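Local structure of lipase, class 3 (Penicillium roqueforti FM164, 6L7N) at residues L9-F14 with K169-A174; R195-D200 with E219-S224; D201-L206 with E256-H261. The protein probably hydrolyses the ester bonds of acylglycerols, as a fungal lipase of the class 3 family with an alpha/beta-hydrolase fold. One frame throughout, in Å; residues are numbered along the deposited sequence.

Interaction 1: L9-F14 with K169-A174; sequences LNQFDF and KLYAYA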
loop_
_atom_site.group_PDB
_atom_site.type_symbol
_atom_site.label_atom_id
_atom_site.label_comp_id
_atom_site.label_asym_id
_atom_site.label_seq_id
_atom_site.Cartn_x
_atom_site.Cartn_y
_atom_site.Cartn_z
ATOM N N LEU A 9 13.803 8.329 5.799
ATOM C CA LEU A 9 14.129 7.768 4.492
ATOM C C LEU A 9 14.473 6.287 4.593
ATOM O O LEU A 9 14.056 5.486 3.750
ATOM C CB LEU A 9 15.285 8.548 3.864
ATOM C CG LEU A 9 15.771 8.023 2.516
ATOM C CD1 LEU A 9 14.698 8.211 1.449
ATOM C CD2 LEU A 9 17.077 8.686 2.107
ATOM N N ASN A 10 15.243 5.903 5.611
ATOM C CA ASN A 10 15.578 4.495 5.796
ATOM C C ASN A 10 14.316 3.659 5.985
ATOM O O ASN A 10 14.156 2.597 5.363
ATOM C CB ASN A 10 16.516 4.335 6.994
ATOM C CG ASN A 10 17.878 4.971 6.768
ATOM O OD1 ASN A 10 18.256 5.289 5.639
ATOM N ND2 ASN A 10 18.625 5.163 7.854
ATOM N N GLN A 11 13.394 4.138 6.828
ATOM C CA GLN A 11 12.130 3.422 7.003
ATOM C C GLN A 11 11.359 3.309 5.688
ATOM O O GLN A 11 10.812 2.240 5.363
ATOM C CB GLN A 11 11.282 4.112 8.071
ATOM C CG GLN A 11 11.862 3.950 9.452
ATOM C CD GLN A 11 11.199 4.822 10.483
ATOM O OE1 GLN A 11 10.162 4.462 11.045
ATOM N NE2 GLN A 11 11.791 5.990 10.738
ATOM N N PHE A 12 11.309 4.402 4.919
ATOM C CA PHE A 12 10.512 4.403 3.695
ATOM C C PHE A 12 11.111 3.458 2.655
ATOM O O PHE A 12 10.376 2.718 1.986
ATOM C CB PHE A 12 10.397 5.825 3.135
ATOM C CG PHE A 12 9.781 6.827 4.094
ATOM C CD1 PHE A 12 8.980 6.413 5.158
ATOM C CD2 PHE A 12 10.006 8.182 3.923
ATOM C CE1 PHE A 12 8.418 7.339 6.036
ATOM C CE2 PHE A 12 9.436 9.123 4.800
ATOM C CZ PHE A 12 8.648 8.697 5.850
ATOM N N ASP A 13 12.448 3.458 2.513
ATOM C CA ASP A 13 13.120 2.501 1.630
ATOM C C ASP A 13 12.949 1.073 2.095
ATOM O O ASP A 13 13.151 0.153 1.294
ATOM C CB ASP A 13 14.636 2.713 1.528
ATOM C CG ASP A 13 15.023 4.132 1.326
ATOM O OD1 ASP A 13 14.212 4.893 0.774
ATOM O OD2 ASP A 13 16.182 4.472 1.656
ATOM N N PHE A 14 12.681 0.863 3.384
ATOM C CA PHE A 14 12.604 -0.502 3.892
ATOM C C PHE A 14 11.234 -1.121 3.641
ATOM O O PHE A 14 11.129 -2.210 3.065
ATOM C CB PHE A 14 12.932 -0.521 5.385
ATOM C CG PHE A 14 12.674 -1.847 6.047
ATOM C CD1 PHE A 14 13.432 -2.957 5.721
ATOM C CD2 PHE A 14 11.679 -1.983 6.994
ATOM C CE1 PHE A 14 13.196 -4.176 6.331
ATOM C CE2 PHE A 14 11.438 -3.198 7.600
ATOM C CZ PHE A 14 12.201 -4.296 7.269
ATOM N N LYS A 169 0.077 0.566 11.392
ATOM C CA LYS A 169 0.732 1.476 10.462
ATOM C C LYS A 169 0.339 1.137 9.031
ATOM O O LYS A 169 0.079 -0.020 8.695
ATOM C CB LYS A 169 2.256 1.419 10.605
ATOM C CG LYS A 169 2.753 1.102 12.008
ATOM C CD LYS A 169 2.428 2.214 13.000
ATOM C CE LYS A 169 3.141 1.936 14.328
ATOM N NZ LYS A 169 2.325 2.310 15.496
ATOM N N LEU A 170 0.311 2.160 8.178
ATOM C CA LEU A 170 -0.006 1.979 6.765
ATOM C C LEU A 170 1.121 2.563 5.926
ATOM O O LEU A 170 1.503 3.726 6.115
ATOM C CB LEU A 170 -1.335 2.642 6.409
ATOM C CG LEU A 170 -1.577 2.836 4.914
ATOM C CD1 LEU A 170 -1.821 1.502 4.198
ATOM C CD2 LEU A 170 -2.745 3.812 4.720
ATOM N N TYR A 171 1.682 1.741 5.038
ATOM C CA TYR A 171 2.662 2.175 4.037
ATOM C C TYR A 171 2.061 1.868 2.674
ATOM O O TYR A 171 2.012 0.705 2.249
ATOM C CB TYR A 171 4.011 1.486 4.228
ATOM C CG TYR A 171 4.729 1.987 5.450
ATOM C CD1 TYR A 171 4.509 1.408 6.692
ATOM C CD2 TYR A 171 5.628 3.040 5.362
ATOM C CE1 TYR A 171 5.157 1.870 7.809
ATOM C CE2 TYR A 171 6.291 3.498 6.478
ATOM C CZ TYR A 171 6.044 2.914 7.697
ATOM O OH TYR A 171 6.696 3.374 8.824
ATOM N N ALA A 172 1.578 2.921 2.007
ATOM C CA ALA A 172 0.794 2.789 0.786
ATOM C C ALA A 172 1.585 3.450 -0.336
ATOM O O ALA A 172 1.557 4.676 -0.483
ATOM C CB ALA A 172 -0.591 3.412 0.962
ATOM N N TYR A 173 2.317 2.652 -1.109
ATOM C CA TYR A 173 3.157 3.190 -2.168
ATOM C C TYR A 173 2.355 3.252 -3.460
ATOM O O TYR A 173 1.783 2.245 -3.886
ATOM C CB TYR A 173 4.410 2.330 -2.349
ATOM C CG TYR A 173 5.262 2.278 -1.096
ATOM C CD1 TYR A 173 4.973 1.391 -0.074
ATOM C CD2 TYR A 173 6.335 3.144 -0.937
ATOM C CE1 TYR A 173 5.756 1.359 1.100
ATOM C CE2 TYR A 173 7.120 3.120 0.210
ATOM C CZ TYR A 173 6.825 2.229 1.226
ATOM O OH TYR A 173 7.612 2.211 2.378
ATOM N N ALA A 174 2.308 4.439 -4.070
ATOM C CA ALA A 174 1.684 4.638 -5.374
ATOM C C ALA A 174 0.186 4.353 -5.343
ATOM O O ALA A 174 -0.382 3.860 -6.321
ATOM C CB ALA A 174 2.362 3.782 -6.449
HETATM O O HOH W 1 7.939 5.565 8.876
#
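Tyr171 and Tyr173 reach from the central sheet to Phe12 on a covering helix, a buried helix-on-sheet contact of the alpha/beta-hydrolase fold. Helix 6-22 belongs to the N-terminal region of the lipase. Strand 169-173 lies inside the mixed sheet, between strands 140-146 and 193-198. The short helix and strand axes are 10.4 Å apart at closest approach, and their directions differ by 69°. Two long tyrosines span that gap. Each has CG anti to its carbonyl carbon, with chi1 -61° in Tyr173. Both leave the strand toward the helix, and their hydroxyl ends approach it. Tyr173 OH gives its proton to Phe12 O at 2.8 Å, in the carbonyl plane and on a lone pair, with a C=O...donor angle of 128°. An alanine in place of Tyr173 would probably open a gap between helix and sheet and leave the carbonyl of Phe12 without its side-chain donor. A water lies in the ring plane of Tyr171, beside its hydroxyl, and makes a weak bond to Gln11 OE1. The Phe12 ring also packs edge-to-face against Phe196 and Tyr220, from the next two strands. Phe12 and Tyr171 cross at about a right angle and meet rim to rim, with Phe12 CD1 4.2 Å from Tyr171 CE2.

Interaction 2: R195-D200 with E219-S224; sequences RFTHTD and EYWITS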
loop_
_atom_site.group_PDB
_atom_site.type_symbol
_atom_site.label_atom_id
_atom_site.label_comp_id
_atom_site.label_asym_id
_atom_site.label_seq_id
_atom_site.Cartn_x
_atom_site.Cartn_y
_atom_site.Cartn_z
ATOM N N ARG A 195 1.874 7.526 2.869
ATOM C CA ARG A 195 1.404 7.362 1.502
ATOM C C ARG A 195 2.376 8.047 0.563
ATOM O O ARG A 195 2.764 9.194 0.803
ATOM C CB ARG A 195 0.002 7.947 1.329
ATOM C CG ARG A 195 -0.548 7.752 -0.075
ATOM C CD ARG A 195 -1.935 8.323 -0.253
ATOM N NE ARG A 195 -2.001 9.773 -0.078
ATOM C CZ ARG A 195 -1.681 10.671 -1.008
ATOM N NH1 ARG A 195 -1.796 11.967 -0.723
ATOM N NH2 ARG A 195 -1.229 10.280 -2.201
ATOM N N PHE A 196 2.738 7.363 -0.517
ATOM C CA PHE A 196 3.797 7.821 -1.398
ATOM C C PHE A 196 3.280 8.023 -2.806
ATOM O O PHE A 196 2.419 7.277 -3.285
ATOM C CB PHE A 196 4.956 6.826 -1.408
ATOM C CG PHE A 196 5.596 6.648 -0.065
ATOM C CD1 PHE A 196 5.046 5.785 0.869
ATOM C CD2 PHE A 196 6.735 7.359 0.271
ATOM C CE1 PHE A 196 5.639 5.621 2.124
ATOM C CE2 PHE A 196 7.317 7.206 1.512
ATOM C CZ PHE A 196 6.761 6.325 2.438
ATOM N N THR A 197 3.819 9.047 -3.454
ATOM C CA THR A 197 3.650 9.261 -4.876
ATOM C C THR A 197 5.028 9.468 -5.489
ATOM O O THR A 197 5.996 9.777 -4.795
ATOM C CB THR A 197 2.759 10.474 -5.148
ATOM O OG1 THR A 197 3.386 11.620 -4.577
ATOM C CG2 THR A 197 1.361 10.278 -4.528
ATOM N N HIS A 198 5.122 9.291 -6.801
ATOM C CA HIS A 198 6.382 9.486 -7.506
ATOM C C HIS A 198 6.129 10.377 -8.704
ATOM O O HIS A 198 5.278 10.055 -9.538
ATOM C CB HIS A 198 6.996 8.159 -7.955
ATOM C CG HIS A 198 8.305 8.319 -8.671
ATOM N ND1 HIS A 198 8.649 7.573 -9.777
ATOM C CD2 HIS A 198 9.351 9.149 -8.436
ATOM C CE1 HIS A 198 9.852 7.931 -10.192
ATOM N NE2 HIS A 198 10.300 8.889 -9.398
ATOM N N THR A 199 6.858 11.497 -8.767
ATOM C CA THR A 199 6.801 12.453 -9.868
ATOM C C THR A 199 5.388 12.524 -10.433
ATOM O O THR A 199 4.469 12.932 -9.711
ATOM C CB THR A 199 7.849 12.119 -10.951
ATOM O OG1 THR A 199 7.729 10.755 -11.382
ATOM C CG2 THR A 199 9.250 12.326 -10.397
ATOM N N ASP A 200 5.192 12.088 -11.683
ATOM C CA ASP A 200 3.915 12.238 -12.375
ATOM C C ASP A 200 3.205 10.902 -12.627
ATOM O O ASP A 200 2.369 10.811 -13.530
ATOM C CB ASP A 200 4.101 13.008 -13.692
ATOM C CG ASP A 200 5.179 12.413 -14.606
ATOM O OD1 ASP A 200 5.610 11.257 -14.406
ATOM O OD2 ASP A 200 5.596 13.133 -15.549
ATOM N N GLU A 219 1.081 13.481 1.899
ATOM C CA GLU A 219 1.633 12.827 0.721
ATOM C C GLU A 219 3.154 12.932 0.772
ATOM O O GLU A 219 3.693 14.026 0.952
ATOM C CB GLU A 219 1.093 13.480 -0.564
ATOM C CG GLU A 219 1.847 13.123 -1.853
ATOM C CD GLU A 219 1.455 13.986 -3.033
ATOM O OE1 GLU A 219 0.657 14.922 -2.845
ATOM O OE2 GLU A 219 1.955 13.737 -4.154
ATOM N N TYR A 220 3.841 11.803 0.621
ATOM C CA TYR A 220 5.294 11.769 0.498
ATOM C C TYR A 220 5.596 11.651 -0.989
ATOM O O TYR A 220 5.484 10.572 -1.575
ATOM C CB TYR A 220 5.883 10.610 1.294
ATOM C CG TYR A 220 5.852 10.885 2.781
ATOM C CD1 TYR A 220 6.925 11.514 3.411
ATOM C CD2 TYR A 220 4.742 10.559 3.546
ATOM C CE1 TYR A 220 6.896 11.780 4.776
ATOM C CE2 TYR A 220 4.711 10.820 4.914
ATOM C CZ TYR A 220 5.788 11.437 5.517
ATOM O OH TYR A 220 5.768 11.707 6.874
ATOM N N TRP A 221 5.954 12.773 -1.594
ATOM C CA TRP A 221 6.120 12.898 -3.037
ATOM C C TRP A 221 7.604 12.768 -3.358
ATOM O O TRP A 221 8.394 13.669 -3.054
ATOM C CB TRP A 221 5.563 14.244 -3.498
ATOM C CG TRP A 221 5.527 14.462 -4.974
ATOM C CD1 TRP A 221 5.383 13.515 -5.960
ATOM C CD2 TRP A 221 5.640 15.721 -5.640
ATOM N NE1 TRP A 221 5.395 14.127 -7.203
ATOM C CE2 TRP A 221 5.543 15.480 -7.023
ATOM C CE3 TRP A 221 5.806 17.042 -5.191
ATOM C CZ2 TRP A 221 5.618 16.505 -7.967
ATOM C CZ3 TRP A 221 5.873 18.059 -6.128
ATOM C CH2 TRP A 221 5.772 17.787 -7.499
ATOM N N ILE A 222 7.975 11.640 -3.950
ATOM C CA ILE A 222 9.332 11.390 -4.416
ATOM C C ILE A 222 9.510 12.084 -5.758
ATOM O O ILE A 222 8.829 11.752 -6.732
ATOM C CB ILE A 222 9.601 9.886 -4.537
ATOM C CG1 ILE A 222 9.179 9.165 -3.252
ATOM C CG2 ILE A 222 11.080 9.630 -4.822
ATOM C CD1 ILE A 222 8.825 7.722 -3.462
ATOM N N THR A 223 10.413 13.059 -5.808
ATOM C CA THR A 223 10.579 13.889 -6.992
ATOM C C THR A 223 11.740 13.446 -7.874
ATOM O O THR A 223 11.880 13.960 -8.990
ATOM C CB THR A 223 10.779 15.350 -6.578
ATOM O OG1 THR A 223 11.935 15.442 -5.740
ATOM C CG2 THR A 223 9.579 15.839 -5.799
ATOM N N SER A 224 12.565 12.514 -7.404
ATOM C CA SER A 224 13.685 12.026 -8.187
ATOM C C SER A 224 13.196 11.124 -9.324
ATOM O O SER A 224 12.117 10.533 -9.240
ATOM C CB SER A 224 14.668 11.276 -7.284
ATOM O OG SER A 224 14.009 10.355 -6.425
HETATM O O HOH W 2 -1.568 15.227 -1.400
#
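Arg195-His198 and Glu219-Ile222 pair as neighbouring parallel strands in the central sheet of the alpha/beta-hydrolase fold. Phe196, Thr197 and His198 lie beside Tyr220, Trp221 and Ile222. Tyr220 N donates to Arg195 O, Thr197 N to Tyr220 O, Ile222 N to Thr197 O and Thr199 N to Ile222 O, all at 2.8 to 2.9 Å. Phe196, Tyr220 and Ile222 make an apolar patch, with Phe196 CD2 3.5 Å from Tyr220 CB, and His198 lies on the same face. On the face of Thr197 and Trp221 the contact includes polar bonds. Thr197 OG1 donates to Glu219 OE2 at 2.6 Å and uses the anti lone pair of that oxygen. OE2 has a second donor in Asn247 N, from helix 246-249. Arg195 lays one face of its guanidinium over the Glu219 backbone, but the charges do not form a salt bridge. Its NE donates to Ile216 O. A water accepts a weak bond from Arg195 NH1 and probably donates to Glu219 OE1 at 2.7 Å. At the ends of the strands, side chains add further bonds. His198 NE2 donates to Ser224 O, though the very short 2.5 Å is doubtful, and its ND1 donates to Ala260 O. His198 would then probably be doubly protonated and positively charged. With CG anti to the backbone N, chi1 -174°, Trp221 swings its indole to the turn after the other strand. There Thr199 O accepts from Asn247 ND2 and, at 2.9 Å, from Trp221 NE1, on a lone pair at a C=O...donor angle of 114°.

Interaction 3: D201-L206 with E256-H261; sequences DPVPKL and EDFEAH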
loop_
_atom_site.group_PDB
_atom_site.type_symbol
_atom_site.label_atom_id
_atom_site.label_comp_id
_atom_site.label_asym_id
_atom_site.label_seq_id
_atom_site.Cartn_x
_atom_site.Cartn_y
_atom_site.Cartn_z
ATOM N N ASP A 201 3.512 9.868 -11.832
ATOM C CA ASP A 201 2.785 8.595 -11.836
ATOM C C ASP A 201 1.285 8.838 -12.000
ATOM O O ASP A 201 0.695 9.602 -11.229
ATOM C CB ASP A 201 3.096 7.864 -10.525
ATOM C CG ASP A 201 2.451 6.489 -10.415
ATOM O OD1 ASP A 201 1.759 6.030 -11.350
ATOM O OD2 ASP A 201 2.619 5.873 -9.334
ATOM N N PRO A 202 0.641 8.254 -13.019
ATOM C CA PRO A 202 -0.806 8.488 -13.194
ATOM C C PRO A 202 -1.670 7.766 -12.180
ATOM O O PRO A 202 -2.803 8.196 -11.922
ATOM C CB PRO A 202 -1.078 7.967 -14.610
ATOM C CG PRO A 202 0.008 6.972 -14.861
ATOM C CD PRO A 202 1.224 7.528 -14.158
ATOM N N VAL A 203 -1.180 6.689 -11.584
ATOM C CA VAL A 203 -2.061 5.860 -10.769
ATOM C C VAL A 203 -2.536 6.605 -9.521
ATOM O O VAL A 203 -3.738 6.557 -9.231
ATOM C CB VAL A 203 -1.392 4.522 -10.441
ATOM C CG1 VAL A 203 -2.245 3.718 -9.457
ATOM C CG2 VAL A 203 -1.178 3.749 -11.742
ATOM N N PRO A 204 -1.684 7.314 -8.769
ATOM C CA PRO A 204 -2.203 8.097 -7.631
ATOM C C PRO A 204 -3.097 9.257 -8.028
ATOM O O PRO A 204 -3.611 9.947 -7.140
ATOM C CB PRO A 204 -0.926 8.612 -6.945
ATOM C CG PRO A 204 0.130 7.623 -7.331
ATOM C CD PRO A 204 -0.213 7.247 -8.737
ATOM N N LYS A 205 -3.258 9.536 -9.316
ATOM C CA LYS A 205 -4.134 10.623 -9.738
ATOM C C LYS A 205 -5.581 10.179 -9.892
ATOM O O LYS A 205 -6.457 11.021 -10.135
ATOM C CB LYS A 205 -3.625 11.228 -11.048
ATOM C CG LYS A 205 -2.198 11.759 -10.958
ATOM C CD LYS A 205 -1.715 12.233 -12.311
ATOM C CE LYS A 205 -0.316 12.827 -12.251
ATOM N NZ LYS A 205 0.008 13.508 -13.563
ATOM N N LEU A 206 -5.856 8.890 -9.720
ATOM C CA LEU A 206 -7.166 8.314 -9.954
ATOM C C LEU A 206 -7.687 7.611 -8.703
ATOM O O LEU A 206 -6.900 7.109 -7.888
ATOM C CB LEU A 206 -7.128 7.322 -11.125
ATOM C CG LEU A 206 -6.981 7.982 -12.515
ATOM C CD1 LEU A 206 -6.511 7.006 -13.584
ATOM C CD2 LEU A 206 -8.279 8.662 -12.961
ATOM N N GLU A 256 1.346 7.992 -20.881
ATOM C CA GLU A 256 2.742 8.186 -21.257
ATOM C C GLU A 256 3.644 8.385 -20.042
ATOM O O GLU A 256 4.866 8.230 -20.153
ATOM C CB GLU A 256 2.864 9.369 -22.218
ATOM C CG GLU A 256 2.410 10.674 -21.622
ATOM C CD GLU A 256 3.571 11.597 -21.305
ATOM O OE1 GLU A 256 3.322 12.769 -20.948
ATOM O OE2 GLU A 256 4.731 11.151 -21.420
ATOM N N ASP A 257 3.075 8.691 -18.878
ATOM C CA ASP A 257 3.849 8.825 -17.648
ATOM C C ASP A 257 3.965 7.517 -16.879
ATOM O O ASP A 257 4.544 7.507 -15.779
ATOM C CB ASP A 257 3.221 9.884 -16.730
ATOM C CG ASP A 257 3.344 11.298 -17.287
ATOM O OD1 ASP A 257 4.271 11.557 -18.069
ATOM O OD2 ASP A 257 2.514 12.155 -16.934
ATOM N N PHE A 258 3.453 6.414 -17.443
ATOM C CA PHE A 258 3.203 5.214 -16.645
ATOM C C PHE A 258 4.467 4.624 -16.033
ATOM O O PHE A 258 4.394 3.980 -14.976
ATOM C CB PHE A 258 2.485 4.162 -17.492
ATOM C CG PHE A 258 1.915 3.015 -16.684
ATOM C CD1 PHE A 258 0.860 3.220 -15.809
ATOM C CD2 PHE A 258 2.429 1.735 -16.814
ATOM C CE1 PHE A 258 0.341 2.181 -15.072
ATOM C CE2 PHE A 258 1.909 0.685 -16.084
ATOM C CZ PHE A 258 0.869 0.908 -15.207
ATOM N N GLU A 259 5.630 4.810 -16.669
ATOM C CA GLU A 259 6.852 4.224 -16.111
ATOM C C GLU A 259 7.109 4.708 -14.694
ATOM O O GLU A 259 7.632 3.948 -13.866
ATOM C CB GLU A 259 8.061 4.534 -16.992
ATOM C CG GLU A 259 7.801 4.400 -18.479
ATOM C CD GLU A 259 7.712 5.754 -19.180
ATOM O OE1 GLU A 259 8.568 6.007 -20.068
ATOM O OE2 GLU A 259 6.799 6.555 -18.834
ATOM N N ALA A 260 6.700 5.944 -14.374
ATOM C CA ALA A 260 6.961 6.462 -13.037
ATOM C C ALA A 260 6.278 5.635 -11.956
ATOM O O ALA A 260 6.628 5.764 -10.779
ATOM C CB ALA A 260 6.516 7.924 -12.948
ATOM N N HIS A 261 5.311 4.795 -12.333
ATOM C CA HIS A 261 4.565 3.993 -11.368
ATOM C C HIS A 261 5.407 2.870 -10.789
ATOM O O HIS A 261 5.130 2.391 -9.682
ATOM C CB HIS A 261 3.331 3.397 -12.035
ATOM C CG HIS A 261 2.395 2.705 -11.089
ATOM N ND1 HIS A 261 1.897 3.304 -9.951
ATOM C CD2 HIS A 261 1.859 1.461 -11.120
ATOM C CE1 HIS A 261 1.093 2.462 -9.325
ATOM N NE2 HIS A 261 1.057 1.336 -10.009
HETATM O O HOH W 3 0.532 11.331 -15.327
#
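Asp201 and His261 join end to edge where two loops of the probable active site meet. The loop of Asp201 follows strand 193-198, and His261 lies in a loop after helix 246-249. His261 ND1 donates to Asp201 OD2 at 2.7 Å, almost straight at 171°. The oxygen lies in the imidazole plane and is met on its syn side. The carboxylate and the ring are nonetheless turned 54° apart. Asp201 has CG anti to its backbone N, chi1 -177°, which carries the carboxylate to the histidine. Asp201 OD1 also accepts within its own loop. Val203 N donates to it at 3.0 Å from above the carboxylate plane, which makes an Asx turn. The residue that closes the turn, Val203, covers one face of the His261 ring. Val203 CG2 stands 3.5 Å from the ring centroid, directly over it, in a CH-pi contact. Next to it, Pro202 and Phe258 cross at about a right angle. Pro202 CG touches the edge of the phenyl ring, 4.0 Å from Phe258 CD1. Elsewhere in the contact a water links the charges of Lys205 and Asp257. It accepts from Lys205 NZ at 2.9 Å and probably donates to Asp257 OD2 at 2.7 Å. Lys205 NZ also bonds to Gly251 O and Thr250 OG1. Tyr264 OH is a second partner of Asp201 OD2, and His261 NE2 bonds to Ser147 OG. This geometry is consistent with a Ser-His-Asp catalytic triad, in which the carboxylate would orient the imidazole toward the serine on the nucleophile elbow.

From the N terminus, interaction 1 comes first. It closes the longest loop, 154 residues between its segments, and brings the N-terminal helix onto strand 169-173. Interaction 2 opens only after that loop has closed. It joins strands 193-198 and 219-222 across 18 residues. Interaction 3 starts directly after residue 200 and ends at 256-261, so its loop crosses that of interaction 2. The contacts also touch in space. Strands 169-173 and 193-198 are neighbours in one sheet, and Ala174 packs on His261. Thr199 OG1 packs on Ala260 CB, between interactions 2 and 3. Together they tie the covering helix, the sheet and the loops of the probable active site.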